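Local coordinates for protein Nrps/pks (Streptomyces albus, PDB 4OPF) that probably condenses acyl units by decarboxylative Claisen condensation, as a ketosynthase domain of the AT-less type I polyketide synthase that makes oxazolomycin, at residues G65-S70 with L83-T88. Numbering follows the deposited sequence.
Sequences GHFHLS and LLLEET
Phe67 and Leu85 mark the closest approach of the loop 65-70 to the helical turns 83-88, with their CA atoms 7.8 Å apart, and side chains bridge the gap. The Phe67 ring lies against the helix: its CE1 comes within 3.9 Å of Leu85 CB and 3.6 Å of Leu85 O. Leu85 CB makes a CH-pi contact, 4.1 Å from the ring centroid and 21° off the ring normal, while His66 CD2 lies over the rim of the opposite face. A chi1 of -60° sets Phe67 CG beside the backbone N and anti to the carbonyl carbon, which lays the ring along Leu85, the two side chains pointing past one another in opposing senses. Phe67 CZ, the tip of the ring, lies 4.0 Å from Glu86 N, and Phe67 CE2 is 4.3 Å from Glu86 CG. Leu69 meets Leu85 tip to tip, CD1 to CD1 at 4.2 Å. The contact is small and mainly apolar, with the ring also resting against backbone atoms of Leu85 and Glu86, and three of its four residues are buried. The carboxylate of Glu86 is engaged by Arg17 and Arg428 in salt bridges, leaving its aliphatic part to meet Phe67. The loop ends at Ser70, whose OG caps helix 71-76 through Asp73 N. This is structural packing within the thiolase-like ketosynthase fold: helix 79-95 is packed between the loop and strand 226-234 of the central mixed sheet, where Leu84 and Glu87 touch Val227, while helix 138-147 adds His146 against both Phe67 and Leu85.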
loop_
_atom_site.group_PDB
_atom_site.type_symbol
_atom_site.label_atom_id
_atom_site.label_comp_id
_atom_site.label_asym_id
_atom_site.label_seq_id
_atom_site.Cartn_x
_atom_site.Cartn_y
_atom_site.Cartn_z
ATOM N N GLY A 65 -1.193 -24.506 18.040
ATOM C CA GLY A 65 -2.469 -25.224 18.136
ATOM C C GLY A 65 -3.674 -24.292 18.194
ATOM O O GLY A 65 -4.691 -24.490 17.511
ATOM N N HIS A 66 -3.530 -23.228 18.971
ATOM C CA HIS A 66 -4.591 -22.264 19.124
ATOM C C HIS A 66 -4.902 -21.648 17.800
ATOM O O HIS A 66 -6.051 -21.349 17.490
ATOM C CB HIS A 66 -4.207 -21.203 20.122
ATOM C CG HIS A 66 -5.367 -20.389 20.595
ATOM N ND1 HIS A 66 -6.015 -20.649 21.785
ATOM C CD2 HIS A 66 -6.006 -19.334 20.032
ATOM C CE1 HIS A 66 -6.993 -19.774 21.942
ATOM N NE2 HIS A 66 -7.016 -18.973 20.889
ATOM N N PHE A 67 -3.892 -21.519 16.962
ATOM C CA PHE A 67 -4.101 -20.967 15.627
ATOM C C PHE A 67 -4.259 -21.988 14.528
ATOM O O PHE A 67 -4.082 -21.651 13.343
ATOM C CB PHE A 67 -2.965 -19.945 15.334
ATOM C CG PHE A 67 -2.946 -18.818 16.324
ATOM C CD1 PHE A 67 -3.776 -17.742 16.142
ATOM C CD2 PHE A 67 -2.228 -18.911 17.499
ATOM C CE1 PHE A 67 -3.818 -16.737 17.097
ATOM C CE2 PHE A 67 -2.291 -17.941 18.467
ATOM C CZ PHE A 67 -3.078 -16.826 18.253
ATOM N N HIS A 68 -4.594 -23.232 14.878
ATOM C CA HIS A 68 -4.769 -24.267 13.857
ATOM C C HIS A 68 -3.556 -24.485 13.023
ATOM O O HIS A 68 -3.627 -24.769 11.830
ATOM C CB HIS A 68 -6.016 -23.992 12.972
ATOM C CG HIS A 68 -7.230 -23.681 13.782
ATOM N ND1 HIS A 68 -7.996 -22.543 13.583
ATOM C CD2 HIS A 68 -7.745 -24.299 14.876
ATOM C CE1 HIS A 68 -8.965 -22.516 14.484
ATOM N NE2 HIS A 68 -8.826 -23.562 15.287
ATOM N N LEU A 69 -2.405 -24.452 13.677
ATOM C CA LEU A 69 -1.153 -24.704 12.998
ATOM C C LEU A 69 -0.486 -25.893 13.647
ATOM O O LEU A 69 -0.544 -26.072 14.851
ATOM C CB LEU A 69 -0.207 -23.502 13.098
ATOM C CG LEU A 69 -0.661 -22.222 12.345
ATOM C CD1 LEU A 69 0.203 -21.033 12.731
ATOM C CD2 LEU A 69 -0.660 -22.435 10.825
ATOM N N SER A 70 0.193 -26.664 12.837
ATOM C CA SER A 70 1.001 -27.737 13.368
ATOM C C SER A 70 2.355 -27.163 13.835
ATOM O O SER A 70 2.687 -26.018 13.507
ATOM C CB SER A 70 1.224 -28.781 12.312
ATOM O OG SER A 70 1.932 -28.257 11.220
ATOM N N LEU A 83 4.003 -14.104 16.009
ATOM C CA LEU A 83 3.823 -13.055 16.965
ATOM C C LEU A 83 2.669 -12.132 16.601
ATOM O O LEU A 83 1.941 -11.695 17.475
ATOM C CB LEU A 83 5.107 -12.249 17.031
ATOM C CG LEU A 83 5.227 -11.129 18.035
ATOM C CD1 LEU A 83 4.970 -11.623 19.416
ATOM C CD2 LEU A 83 6.619 -10.495 17.950
ATOM N N LEU A 84 2.540 -11.785 15.329
ATOM C CA LEU A 84 1.416 -10.975 14.866
ATOM C C LEU A 84 0.072 -11.658 15.099
ATOM O O LEU A 84 -0.923 -10.997 15.398
ATOM C CB LEU A 84 1.520 -10.689 13.381
ATOM C CG LEU A 84 2.371 -9.500 13.040
ATOM C CD1 LEU A 84 2.419 -9.435 11.516
ATOM C CD2 LEU A 84 1.792 -8.183 13.585
ATOM N N LEU A 85 0.013 -12.975 14.900
ATOM C CA LEU A 85 -1.230 -13.706 15.179
ATOM C C LEU A 85 -1.675 -13.540 16.658
ATOM O O LEU A 85 -2.839 -13.246 16.935
ATOM C CB LEU A 85 -1.073 -15.211 14.861
ATOM C CG LEU A 85 -1.110 -15.525 13.360
ATOM C CD1 LEU A 85 -0.631 -16.940 13.115
ATOM C CD2 LEU A 85 -2.537 -15.405 12.854
ATOM N N GLU A 86 -0.735 -13.711 17.570
ATOM C CA GLU A 86 -1.016 -13.514 19.004
ATOM C C GLU A 86 -1.439 -12.102 19.270
ATOM O O GLU A 86 -2.435 -11.872 19.948
ATOM C CB GLU A 86 0.188 -13.757 19.926
ATOM C CG GLU A 86 0.576 -15.157 20.141
ATOM C CD GLU A 86 1.624 -15.353 21.255
ATOM O OE1 GLU A 86 2.105 -14.375 21.908
ATOM O OE2 GLU A 86 1.987 -16.539 21.468
ATOM N N GLU A 87 -0.642 -11.163 18.824
ATOM C CA GLU A 87 -0.954 -9.774 19.166
ATOM C C GLU A 87 -2.229 -9.278 18.517
ATOM O O GLU A 87 -2.889 -8.419 19.070
ATOM C CB GLU A 87 0.171 -8.851 18.812
ATOM C CG GLU A 87 1.358 -9.055 19.707
ATOM C CD GLU A 87 1.049 -8.736 21.183
ATOM O OE1 GLU A 87 0.280 -7.779 21.530
ATOM O OE2 GLU A 87 1.589 -9.478 21.994
ATOM N N THR A 88 -2.562 -9.764 17.321
ATOM C CA THR A 88 -3.833 -9.379 16.701
ATOM C C THR A 88 -4.969 -9.958 17.543
ATOM O O THR A 88 -5.929 -9.238 17.821
ATOM C CB THR A 88 -3.905 -9.822 15.246
ATOM O OG1 THR A 88 -2.823 -9.208 14.523
ATOM C CG2 THR A 88 -5.269 -9.488 14.638
#